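Local atomic coordinates of DUF3256 domain-containing protein (PDB entry 2P3P), a protein that is of unknown function but belongs to the DUF3256 family, probably carries a membrane-spanning helix in its full-length form and can bind a magnesium ion. Residues A[102-107]-A[152-157]; A[45-50]-A[61-66]; A[14-19]-A[30-35]; A[121-126]-A[193-198]. All coordinates share one frame; numbering follows the deposited sequence.

Contact 1: residues A[102-107]-A[152-157]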
# COMPACT_ATOMS: atom_id res chain seq x y z
N VAL A 102 11.78 -0.53 -8.47
CA VAL A 102 11.87 -1.10 -7.11
C VAL A 102 10.57 -0.84 -6.35
O VAL A 102 10.08 0.28 -6.31
CB VAL A 102 13.09 -0.56 -6.32
CG1 VAL A 102 13.28 -1.34 -4.99
CG2 VAL A 102 14.37 -0.65 -7.15
N ALA A 103 10.03 -1.89 -5.73
CA ALA A 103 8.72 -1.84 -5.08
C ALA A 103 8.75 -0.81 -3.95
O ALA A 103 9.67 -0.83 -3.14
CB ALA A 103 8.32 -3.22 -4.58
N ASP A 104 7.80 0.12 -3.97
CA ASP A 104 7.77 1.26 -3.06
C ASP A 104 6.34 1.76 -2.99
O ASP A 104 5.69 1.97 -4.03
CB ASP A 104 8.77 2.33 -3.56
CG ASP A 104 9.01 3.43 -2.54
OD1 ASP A 104 9.16 3.13 -1.32
OD2 ASP A 104 9.10 4.64 -2.98
N SER A 105 5.84 1.91 -1.77
CA SER A 105 4.45 2.20 -1.51
C SER A 105 4.26 3.63 -0.99
O SER A 105 5.11 4.16 -0.29
CB SER A 105 3.92 1.22 -0.45
OG SER A 105 3.94 -0.12 -0.92
N ARG A 106 3.06 4.18 -1.27
CA ARG A 106 2.55 5.39 -0.63
C ARG A 106 1.26 4.98 0.05
O ARG A 106 0.50 4.19 -0.51
CB ARG A 106 2.25 6.47 -1.67
CG ARG A 106 3.46 6.93 -2.46
CD ARG A 106 3.15 8.07 -3.49
NE ARG A 106 2.00 7.71 -4.30
CZ ARG A 106 0.75 8.01 -3.96
NH1 ARG A 106 0.54 8.71 -2.85
NH2 ARG A 106 -0.28 7.56 -4.68
N ILE A 107 1.04 5.44 1.26
CA ILE A 107 -0.23 5.25 1.96
C ILE A 107 -0.93 6.63 2.00
O ILE A 107 -0.36 7.63 2.50
CB ILE A 107 -0.06 4.72 3.39
CG1 ILE A 107 0.82 3.49 3.44
CG2 ILE A 107 -1.44 4.37 3.99
CD1 ILE A 107 1.06 3.01 4.85
N PRO A 152 17.87 5.98 -1.31
CA PRO A 152 16.45 6.02 -0.91
C PRO A 152 16.00 4.73 -0.25
O PRO A 152 16.34 3.64 -0.70
CB PRO A 152 15.70 6.26 -2.24
CG PRO A 152 16.71 6.85 -3.12
CD PRO A 152 17.98 6.17 -2.77
N SER A 153 15.26 4.86 0.84
CA SER A 153 14.90 3.72 1.63
C SER A 153 13.55 3.18 1.15
O SER A 153 12.54 3.26 1.85
CB SER A 153 14.88 4.07 3.10
OG SER A 153 16.13 4.57 3.52
N TYR A 154 13.57 2.52 -0.00
CA TYR A 154 12.36 1.94 -0.57
C TYR A 154 11.74 0.95 0.39
O TYR A 154 12.44 0.16 1.05
CB TYR A 154 12.64 1.27 -1.92
CG TYR A 154 13.34 2.15 -2.93
CD1 TYR A 154 12.67 3.19 -3.53
CD2 TYR A 154 14.67 1.92 -3.29
CE1 TYR A 154 13.29 4.01 -4.47
CE2 TYR A 154 15.31 2.76 -4.23
CZ TYR A 154 14.60 3.78 -4.82
OH TYR A 154 15.17 4.64 -5.77
N MSE A 155 10.43 1.02 0.52
CA MSE A 155 9.67 0.10 1.35
C MSE A 155 8.33 -0.23 0.70
O MSE A 155 7.64 0.64 0.15
CB MSE A 155 9.44 0.65 2.78
CG MSE A 155 10.73 0.94 3.56
SE MSE A 155 10.36 2.05 5.11
CE MSE A 155 12.22 2.65 5.54
N GLN A 156 7.99 -1.51 0.73
CA GLN A 156 6.73 -2.00 0.18
C GLN A 156 5.77 -2.36 1.32
O GLN A 156 6.09 -3.13 2.23
CB GLN A 156 6.98 -3.25 -0.68
CG GLN A 156 5.69 -3.80 -1.30
CD GLN A 156 5.95 -4.89 -2.32
OE1 GLN A 156 7.06 -5.45 -2.39
NE2 GLN A 156 4.92 -5.25 -3.03
N VAL A 157 4.58 -1.77 1.26
CA VAL A 157 3.54 -2.04 2.21
C VAL A 157 2.47 -3.00 1.67
O VAL A 157 2.07 -2.91 0.52
CB VAL A 157 2.87 -0.72 2.54
CG1 VAL A 157 1.66 -0.93 3.44
CG2 VAL A 157 3.92 0.26 3.20
O HOH W 1 6.58 2.72 1.67

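Contact 2: residues A[45-50]-A[61-66]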
# COMPACT_ATOMS: atom_id res chain seq x y z
N PHE A 45 -17.05 -12.79 -1.73
CA PHE A 45 -16.48 -13.54 -2.84
C PHE A 45 -15.89 -12.50 -3.77
O PHE A 45 -16.61 -11.72 -4.45
CB PHE A 45 -17.52 -14.38 -3.53
CG PHE A 45 -18.11 -15.43 -2.63
CD1 PHE A 45 -17.39 -16.55 -2.34
CD2 PHE A 45 -19.36 -15.25 -2.05
CE1 PHE A 45 -17.92 -17.52 -1.56
CE2 PHE A 45 -19.88 -16.20 -1.21
CZ PHE A 45 -19.15 -17.34 -0.95
N THR A 46 -14.57 -12.44 -3.73
CA THR A 46 -13.86 -11.53 -4.59
C THR A 46 -14.23 -11.73 -6.06
O THR A 46 -14.23 -12.88 -6.57
CB THR A 46 -12.35 -11.75 -4.37
OG1 THR A 46 -12.07 -11.54 -2.98
CG2 THR A 46 -11.54 -10.84 -5.27
N HIS A 47 -14.56 -10.62 -6.72
CA HIS A 47 -14.95 -10.62 -8.14
C HIS A 47 -13.80 -10.07 -8.96
O HIS A 47 -13.35 -8.96 -8.70
CB HIS A 47 -16.22 -9.82 -8.36
CG HIS A 47 -16.57 -9.64 -9.80
ND1 HIS A 47 -17.10 -10.67 -10.55
CD2 HIS A 47 -16.45 -8.59 -10.64
CE1 HIS A 47 -17.33 -10.24 -11.78
NE2 HIS A 47 -16.93 -8.98 -11.86
N THR A 48 -13.31 -10.89 -9.91
CA THR A 48 -12.22 -10.50 -10.81
C THR A 48 -12.73 -9.96 -12.15
O THR A 48 -13.61 -10.55 -12.79
CB THR A 48 -11.25 -11.69 -11.03
OG1 THR A 48 -11.86 -12.68 -11.85
CG2 THR A 48 -10.90 -12.30 -9.71
N ALA A 49 -12.16 -8.84 -12.57
CA ALA A 49 -12.51 -8.19 -13.81
C ALA A 49 -11.27 -7.54 -14.42
O ALA A 49 -10.25 -7.26 -13.72
CB ALA A 49 -13.62 -7.17 -13.59
N SER A 50 -11.31 -7.37 -15.72
CA SER A 50 -10.21 -6.71 -16.41
C SER A 50 -10.78 -5.87 -17.55
O SER A 50 -11.81 -6.21 -18.12
CB SER A 50 -9.16 -7.73 -16.88
OG SER A 50 -9.66 -8.57 -17.88
N PHE A 61 -9.09 -5.70 -11.79
CA PHE A 61 -9.74 -5.40 -10.53
C PHE A 61 -10.02 -6.68 -9.76
O PHE A 61 -10.46 -7.66 -10.36
CB PHE A 61 -11.08 -4.70 -10.79
CG PHE A 61 -10.98 -3.34 -11.42
CD1 PHE A 61 -10.89 -2.21 -10.64
CD2 PHE A 61 -10.94 -3.21 -12.79
CE1 PHE A 61 -10.80 -0.96 -11.23
CE2 PHE A 61 -10.86 -1.95 -13.37
CZ PHE A 61 -10.77 -0.84 -12.57
N LEU A 62 -9.73 -6.66 -8.46
CA LEU A 62 -10.31 -7.58 -7.51
C LEU A 62 -11.26 -6.77 -6.64
O LEU A 62 -10.83 -5.86 -5.96
CB LEU A 62 -9.24 -8.23 -6.63
CG LEU A 62 -8.24 -9.12 -7.37
CD1 LEU A 62 -7.26 -9.70 -6.37
CD2 LEU A 62 -8.94 -10.22 -8.15
N LEU A 63 -12.55 -7.09 -6.73
CA LEU A 63 -13.62 -6.36 -6.06
C LEU A 63 -14.23 -7.24 -4.96
O LEU A 63 -14.88 -8.22 -5.24
CB LEU A 63 -14.71 -5.94 -7.06
CG LEU A 63 -14.24 -5.07 -8.24
CD1 LEU A 63 -15.40 -4.93 -9.23
CD2 LEU A 63 -13.75 -3.69 -7.82
N ASN A 64 -14.00 -6.84 -3.71
CA ASN A 64 -14.54 -7.53 -2.55
C ASN A 64 -15.21 -6.48 -1.63
O ASN A 64 -14.85 -5.31 -1.65
CB ASN A 64 -13.38 -8.31 -1.87
CG ASN A 64 -13.82 -9.11 -0.65
OD1 ASN A 64 -14.24 -8.55 0.36
ND2 ASN A 64 -13.67 -10.44 -0.74
N ARG A 65 -16.22 -6.92 -0.87
CA ARG A 65 -16.95 -6.03 0.05
C ARG A 65 -16.03 -5.31 1.03
O ARG A 65 -16.36 -4.21 1.51
CB ARG A 65 -18.03 -6.80 0.83
CG ARG A 65 -19.02 -5.90 1.58
CD ARG A 65 -19.82 -6.65 2.63
NE ARG A 65 -20.85 -5.80 3.23
CZ ARG A 65 -22.01 -5.50 2.65
NH1 ARG A 65 -22.32 -6.02 1.46
NH2 ARG A 65 -22.88 -4.74 3.29
N ASN A 66 -14.91 -5.95 1.36
CA ASN A 66 -13.95 -5.39 2.31
C ASN A 66 -12.62 -4.92 1.77
O ASN A 66 -11.83 -4.36 2.54
CB ASN A 66 -13.74 -6.37 3.45
CG ASN A 66 -15.02 -6.60 4.24
OD1 ASN A 66 -15.43 -7.73 4.43
ND2 ASN A 66 -15.66 -5.51 4.66
O HOH W 2 -17.56 -9.26 -4.66

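Contact 3: residues A[14-19]-A[30-35]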
# COMPACT_ATOMS: atom_id res chain seq x y z
N ARG A 14 -19.93 1.65 -1.85
CA ARG A 14 -20.50 3.00 -1.97
C ARG A 14 -19.44 4.03 -2.31
O ARG A 14 -19.59 4.83 -3.23
CB ARG A 14 -21.18 3.42 -0.67
CG ARG A 14 -22.30 2.48 -0.24
CD ARG A 14 -23.39 3.24 0.50
NE ARG A 14 -22.96 3.70 1.82
CZ ARG A 14 -22.87 2.94 2.91
NH1 ARG A 14 -23.15 1.63 2.86
NH2 ARG A 14 -22.47 3.48 4.06
N CYS A 15 -18.34 4.02 -1.57
CA CYS A 15 -17.25 4.99 -1.76
C CYS A 15 -16.58 4.84 -3.12
O CYS A 15 -16.29 5.84 -3.79
CB CYS A 15 -16.23 4.86 -0.62
SG CYS A 15 -16.86 5.29 0.97
N PHE A 16 -16.35 3.59 -3.51
CA PHE A 16 -15.76 3.28 -4.81
C PHE A 16 -16.61 3.79 -5.96
O PHE A 16 -16.11 4.35 -6.96
CB PHE A 16 -15.59 1.77 -4.97
CG PHE A 16 -14.82 1.39 -6.18
CD1 PHE A 16 -13.52 1.79 -6.33
CD2 PHE A 16 -15.38 0.54 -7.14
CE1 PHE A 16 -12.77 1.40 -7.43
CE2 PHE A 16 -14.63 0.14 -8.23
CZ PHE A 16 -13.34 0.58 -8.39
N LEU A 17 -17.92 3.59 -5.87
CA LEU A 17 -18.81 4.00 -6.93
C LEU A 17 -18.82 5.56 -7.04
O LEU A 17 -18.89 6.10 -8.14
CB LEU A 17 -20.22 3.51 -6.65
CG LEU A 17 -20.52 2.03 -6.85
CD1 LEU A 17 -21.88 1.69 -6.27
CD2 LEU A 17 -20.48 1.67 -8.34
N ALA A 18 -18.78 6.24 -5.90
CA ALA A 18 -18.80 7.72 -5.86
C ALA A 18 -17.43 8.42 -5.85
O ALA A 18 -17.34 9.65 -5.71
CB ALA A 18 -19.62 8.19 -4.66
N MSE A 19 -16.35 7.66 -6.01
CA MSE A 19 -15.00 8.25 -6.05
C MSE A 19 -14.90 9.13 -7.31
O MSE A 19 -15.26 8.68 -8.39
CB MSE A 19 -13.98 7.12 -6.10
CG MSE A 19 -12.51 7.54 -6.10
SE MSE A 19 -11.39 5.95 -6.20
CE MSE A 19 -11.98 5.38 -7.96
N GLU A 30 -17.47 6.33 -16.15
CA GLU A 30 -18.38 5.45 -16.85
C GLU A 30 -17.87 4.00 -16.95
O GLU A 30 -18.64 3.09 -16.73
CB GLU A 30 -18.71 6.04 -18.24
CG GLU A 30 -19.30 7.44 -18.16
CD GLU A 30 -18.29 8.55 -18.50
OE1 GLU A 30 -17.12 8.51 -18.00
OE2 GLU A 30 -18.70 9.45 -19.27
N GLU A 31 -16.60 3.79 -17.27
CA GLU A 31 -16.01 2.47 -17.19
C GLU A 31 -16.15 1.85 -15.77
O GLU A 31 -16.50 0.69 -15.61
CB GLU A 31 -14.52 2.51 -17.60
CG GLU A 31 -14.33 2.71 -19.11
CD GLU A 31 -12.90 2.97 -19.48
OE1 GLU A 31 -12.13 3.44 -18.62
OE2 GLU A 31 -12.52 2.65 -20.61
N ARG A 32 -15.82 2.64 -14.75
CA ARG A 32 -15.95 2.19 -13.37
C ARG A 32 -17.38 1.81 -12.99
O ARG A 32 -17.63 0.73 -12.43
CB ARG A 32 -15.44 3.27 -12.42
CG ARG A 32 -15.52 2.87 -10.95
CD ARG A 32 -14.44 3.48 -10.05
NE ARG A 32 -14.07 4.85 -10.43
CZ ARG A 32 -14.67 5.97 -10.04
NH1 ARG A 32 -15.74 5.94 -9.24
NH2 ARG A 32 -14.21 7.13 -10.50
N ASN A 33 -18.33 2.69 -13.28
CA ASN A 33 -19.69 2.43 -12.87
C ASN A 33 -20.32 1.33 -13.75
O ASN A 33 -21.17 0.59 -13.28
CB ASN A 33 -20.50 3.73 -12.71
CG ASN A 33 -20.51 4.23 -11.25
OD1 ASN A 33 -19.48 4.71 -10.73
ND2 ASN A 33 -21.64 4.03 -10.57
N ASP A 34 -19.83 1.16 -14.98
CA ASP A 34 -20.25 0.02 -15.83
C ASP A 34 -19.62 -1.32 -15.32
O ASP A 34 -20.30 -2.34 -15.27
CB ASP A 34 -19.98 0.25 -17.35
CG ASP A 34 -20.86 1.39 -17.99
OD1 ASP A 34 -21.92 1.80 -17.45
OD2 ASP A 34 -20.49 1.89 -19.08
N LEU A 35 -18.36 -1.31 -14.90
CA LEU A 35 -17.71 -2.48 -14.27
C LEU A 35 -18.46 -2.97 -13.04
O LEU A 35 -18.68 -4.16 -12.83
CB LEU A 35 -16.28 -2.12 -13.83
CG LEU A 35 -15.58 -2.99 -12.76
CD1 LEU A 35 -14.78 -4.12 -13.41
CD2 LEU A 35 -14.63 -2.13 -11.91

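Contact 4: residues A[121-126]-A[193-198]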
# COMPACT_ATOMS: atom_id res chain seq x y z
N ARG A 121 -0.98 11.76 10.59
CA ARG A 121 -1.86 11.58 11.72
C ARG A 121 -2.09 10.09 12.02
O ARG A 121 -2.26 9.68 13.17
CB ARG A 121 -3.19 12.24 11.40
CG ARG A 121 -3.99 12.51 12.61
CD ARG A 121 -5.47 12.51 12.29
NE ARG A 121 -6.18 12.22 13.52
CZ ARG A 121 -7.34 12.74 13.88
NH1 ARG A 121 -7.97 13.60 13.10
NH2 ARG A 121 -7.86 12.38 15.04
N PHE A 122 -2.13 9.29 10.95
CA PHE A 122 -2.47 7.89 11.01
C PHE A 122 -1.30 6.93 10.85
O PHE A 122 -1.39 5.73 11.17
CB PHE A 122 -3.46 7.60 9.87
CG PHE A 122 -4.62 8.51 9.85
CD1 PHE A 122 -5.60 8.39 10.78
CD2 PHE A 122 -4.72 9.51 8.90
CE1 PHE A 122 -6.73 9.23 10.77
CE2 PHE A 122 -5.83 10.34 8.87
CZ PHE A 122 -6.83 10.20 9.81
N TRP A 123 -0.22 7.43 10.28
CA TRP A 123 0.89 6.57 9.90
C TRP A 123 2.21 7.34 9.92
O TRP A 123 2.31 8.44 9.37
CB TRP A 123 0.64 6.03 8.49
CG TRP A 123 1.86 5.44 7.82
CD1 TRP A 123 2.62 6.01 6.84
CD2 TRP A 123 2.44 4.18 8.10
NE1 TRP A 123 3.67 5.17 6.50
CE2 TRP A 123 3.59 4.04 7.26
CE3 TRP A 123 2.13 3.15 9.00
CZ2 TRP A 123 4.39 2.91 7.28
CZ3 TRP A 123 2.91 2.02 8.98
CH2 TRP A 123 4.03 1.91 8.14
N GLN A 124 3.20 6.77 10.59
CA GLN A 124 4.56 7.31 10.57
C GLN A 124 5.47 6.32 9.85
O GLN A 124 5.69 5.22 10.34
CB GLN A 124 5.10 7.53 12.00
CG GLN A 124 6.51 8.04 12.08
CD GLN A 124 6.99 8.33 13.53
OE1 GLN A 124 6.17 8.48 14.47
NE2 GLN A 124 8.30 8.47 13.69
N GLN A 125 6.06 6.73 8.74
CA GLN A 125 6.93 5.82 7.97
C GLN A 125 8.14 5.41 8.85
O GLN A 125 8.78 6.26 9.44
CB GLN A 125 7.45 6.52 6.70
CG GLN A 125 8.23 5.66 5.73
CD GLN A 125 7.36 4.78 4.85
OE1 GLN A 125 6.24 4.48 5.20
NE2 GLN A 125 7.89 4.34 3.72
N PRO A 126 8.41 4.11 8.97
CA PRO A 126 9.60 3.74 9.73
C PRO A 126 10.89 4.21 9.06
O PRO A 126 10.87 4.49 7.86
CB PRO A 126 9.55 2.21 9.78
CG PRO A 126 8.63 1.78 8.72
CD PRO A 126 7.68 2.94 8.43
N LEU A 193 8.05 -5.48 9.05
CA LEU A 193 7.53 -4.94 10.33
C LEU A 193 6.01 -4.89 10.28
O LEU A 193 5.46 -4.45 9.30
CB LEU A 193 8.05 -3.51 10.58
CG LEU A 193 9.57 -3.34 10.43
CD1 LEU A 193 9.97 -1.85 10.49
CD2 LEU A 193 10.34 -4.16 11.43
N VAL A 194 5.35 -5.27 11.36
CA VAL A 194 3.90 -5.29 11.43
C VAL A 194 3.34 -4.17 12.33
O VAL A 194 3.87 -3.92 13.43
CB VAL A 194 3.40 -6.66 11.94
CG1 VAL A 194 1.86 -6.69 12.10
CG2 VAL A 194 3.87 -7.77 11.01
N TYR A 195 2.23 -3.58 11.86
CA TYR A 195 1.49 -2.50 12.50
C TYR A 195 0.00 -2.89 12.57
O TYR A 195 -0.54 -3.57 11.69
CB TYR A 195 1.67 -1.22 11.67
CG TYR A 195 3.04 -0.54 11.73
CD1 TYR A 195 3.20 0.62 12.46
CD2 TYR A 195 4.14 -1.02 10.98
CE1 TYR A 195 4.42 1.24 12.55
CE2 TYR A 195 5.38 -0.40 11.04
CZ TYR A 195 5.53 0.74 11.80
OH TYR A 195 6.75 1.39 11.90
N ARG A 196 -0.64 -2.42 13.61
CA ARG A 196 -2.04 -2.71 13.85
C ARG A 196 -2.75 -1.37 14.01
O ARG A 196 -2.26 -0.44 14.65
CB ARG A 196 -2.19 -3.57 15.12
CG ARG A 196 -3.57 -4.11 15.30
CD ARG A 196 -3.64 -5.13 16.44
NE ARG A 196 -5.04 -5.31 16.80
CZ ARG A 196 -5.51 -5.64 18.01
NH1 ARG A 196 -4.69 -5.86 19.04
NH2 ARG A 196 -6.83 -5.76 18.19
N TRP A 197 -3.92 -1.27 13.40
CA TRP A 197 -4.78 -0.10 13.52
C TRP A 197 -5.46 -0.13 14.88
O TRP A 197 -6.21 -1.07 15.21
CB TRP A 197 -5.80 -0.14 12.42
CG TRP A 197 -6.70 1.05 12.31
CD1 TRP A 197 -8.00 1.11 12.67
CD2 TRP A 197 -6.39 2.33 11.73
NE1 TRP A 197 -8.51 2.33 12.35
CE2 TRP A 197 -7.56 3.09 11.76
CE3 TRP A 197 -5.25 2.86 11.13
CZ2 TRP A 197 -7.61 4.41 11.27
CZ3 TRP A 197 -5.30 4.18 10.66
CH2 TRP A 197 -6.47 4.92 10.74
N GLN A 198 -5.19 0.89 15.68
CA GLN A 198 -5.65 0.93 17.03
C GLN A 198 -6.00 2.37 17.29
O GLN A 198 -5.14 3.25 17.22
CB GLN A 198 -4.54 0.44 17.99
CG GLN A 198 -4.22 -1.06 17.87
CD GLN A 198 -2.95 -1.51 18.61
OE1 GLN A 198 -2.24 -0.70 19.22
NE2 GLN A 198 -2.67 -2.81 18.57
O HOH W 3 6.75 3.92 12.53

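Contact 1: residues A[102-107]-A[152-157]
Strand 104-111 of the seven-stranded antiparallel sheet meets strand 155-159, an outermost strand of the four-stranded sheet. Their segments 104-107 and 155-157 cross at 55°, so that main-chain pairing is limited to one bond, from Ser105 N to Met155 O (2.9 Å). Asp104 reaches across at the start of its strand. Its CB lies near Tyr154 CD1, and Asp104 CG, set anti to the backbone N (chi1 -169°), comes within 3.8 Å of Tyr154 CD1, at the ring edge and in its plane. The carboxylate stands almost perpendicular to the ring. At the tip OD2 stays beside CD1, while Asp104 OD1 turns its anti lone pair to Met155 N and accepts an almost straight bond of 3.1 Å. The Tyr154 ring is sandwiched, off-centre, between Pro152 CB on one face and Val102 CB on the other; Val102 CG1 lies 3.9 Å from Tyr154 CD2. One residue further along strand 104-111, Ser105 OG, anti to its carbonyl carbon, replaces a main-chain acceptor: Val157 N donates to it over 2.8 Å at 172°. The same hydroxyl is hydrogen-bonded to Thr97 OG1 on strand 90-98, which fixes its rotation. A water donates to both Ser105 O and Met155 O, giving the Met155 carbonyl a second donor. Further along both strands, Ile107 CD1 reaches Val157 CG1. Two side-chain oxygens thus take the N-H groups of Met155 and Val157 where the strands are too oblique for regular pairing, so at this crossing the sheets are joined by two bonds to side-chain oxygens and one between main chains.

Contact 2: residues A[45-50]-A[61-66]
A beta hairpin joins strands 47-52 and 58-64 at one border of the seven-stranded antiparallel sheet. Main-chain bonds come first: His47 with Leu63 and Ala49 with Phe61 are hydrogen-bonded pairs, each linked both ways, and Thr48 with Leu62 between them is a non-hydrogen-bonded pair. Leu63 N to His47 O measures 2.8 Å and lies in the carbonyl plane, whereas His47 N approaches Leu63 O from 34° above that plane. Weaker CA-H...O contacts fill the gaps, Thr48 CA to Phe61 O at 3.4 Å among them. A water donates to Phe45 O and Leu63 O where the strands part.

Polar side chains close this end. Asn64 CG is anti to its backbone N (chi1 -179°), and its ND2 donates in the amide plane to Thr46 OG1 over 3.0 Å, with a further, weak bond to Gly44 O. Asn64 OD1 meanwhile accepts from Asn66 N along a lone pair, an Asx turn that leads the chain toward strand 67-72. The amide is gripped at both ends and so held in orientation.

Apolar packing divides by face. His47, Ala49, Phe61 and Leu63 point to the side covered by helix 29-39, with His47 and Leu63 side by side. Thr48 and Leu62 share the other face. Thr46 CG2 comes up beside Leu62 CB at 3.7 Å, and Leu62 CD2 presses against Thr48 CG2 at 3.3 Å, tighter than usual van der Waals contact.

Contact 3: residues A[14-19]-A[30-35]
Arg32 grips carbonyls at and just beyond the C-terminal part of helix 11-18. Arg32 NH2 donates to Met19 O over 2.8 Å, the donor standing 41° above the carbonyl plane, and Arg32 NH1 makes weak bonds to the same oxygen, at 2.9 Å, and to Phe16 O, at 2.8 Å. Met19 O is therefore held by both terminal nitrogens. The guanidinium also has Met19 CE over one face, 3.3 Å from Arg32 NE; this methyl of selenomethionine arrives there because the side chain is extended to SE and then bends.

Next outward, the Arg32 chain leaves its helix with CG anti to the backbone N and bends at chi2 and chi3, which lays CD over the face of the Phe16 ring. This is a CH-pi contact, 3.8 Å from Arg32 CD to the centroid of the Phe16 ring; the charged CZ is too distant for more than a weak attraction. Leu35 CD2 sits at the edge of that ring, 4.3 Å from Phe16 CE2. Beside the arginine, Leu17 CD2 rests against Asn33. Phe16 and Leu35 both pack on Phe61 and Leu63 of strand 58-64, so the Phe16 ring touches both Arg32 and the sheet.

The axes of 14-18 and 30-35 run at 146° and come within 10.0 Å, and Arg32 makes the hydrogen bonds between them. A buried cation placed at carbonyls near a helix C-terminus would be stabilised by the partial negative charge there, consistent with a charged Arg32 although it is buried.

Contact 4: residues A[121-126]-A[193-198]
Aromatic packing dominates the seam between the extended loop 121-126 and strand 193-197, which run antiparallel side by side but too far apart for main-chain pairing. Trp123 and Tyr195 form a T-shaped pair: the indole drives its edge into the phenol face, Trp123 CZ3 sitting above the ring centre and 3.8 Å from Tyr195 CG, with planes at 62°. Trp197 CH2 comes up to Phe122 CD1 at 3.6 Å; these rings are near parallel (27°) but slid so far apart that they barely overlap.

Apolar contact continues at the other end, where Pro126 CB touches Leu193 CD1 at 4.1 Å. The phenol tip packs against the proline ring, Tyr195 OH lying 3.6 Å from Pro126 CB.

Polar links are few. Trp123 NE1 donates within the ring plane to Gln125 OE1 over 3.0 Å. A water donates a hydrogen bond to Gln124 O and is hydrogen-bonded to Tyr195 OH at 2.6 Å, linking the hydroxyl to the loop main chain, while Trp197 NE1 is hydrogen-bonded to Pro84 O.

The loop packs against the four-stranded sheet, along strand 193-197: Trp123 and Tyr195 both rest on Ile168 of strand 165-170, Phe122 stacks on Phe109 of strand 104-111 and pairs its backbone with Phe202 of strand 202-204, and Pro126 touches Met155 of strand 155-159.

The four contacts form two touching pairs. Contacts 2 and 3, with centres 13 Å apart, meet through Leu35, whose CD1 lies 3.3 Å from Ala49 CB, so the helix pair packs on the hairpin. Contacts 1 and 4, with centres 14 Å apart, meet where Ile107 CD1 comes within 3.6 Å of Trp123 CE2 and where Met155 reaches Gln125 and Pro126; their segments alternate along the chain. The seven-stranded sheet links the pairs, since contacts 1 and 2 both reach it although their centres are 24 Å apart. Ser149, which binds magnesium in a structure of this protein but holds no ion here, has its side chain about 9 Å from that of Tyr154 in contact 1.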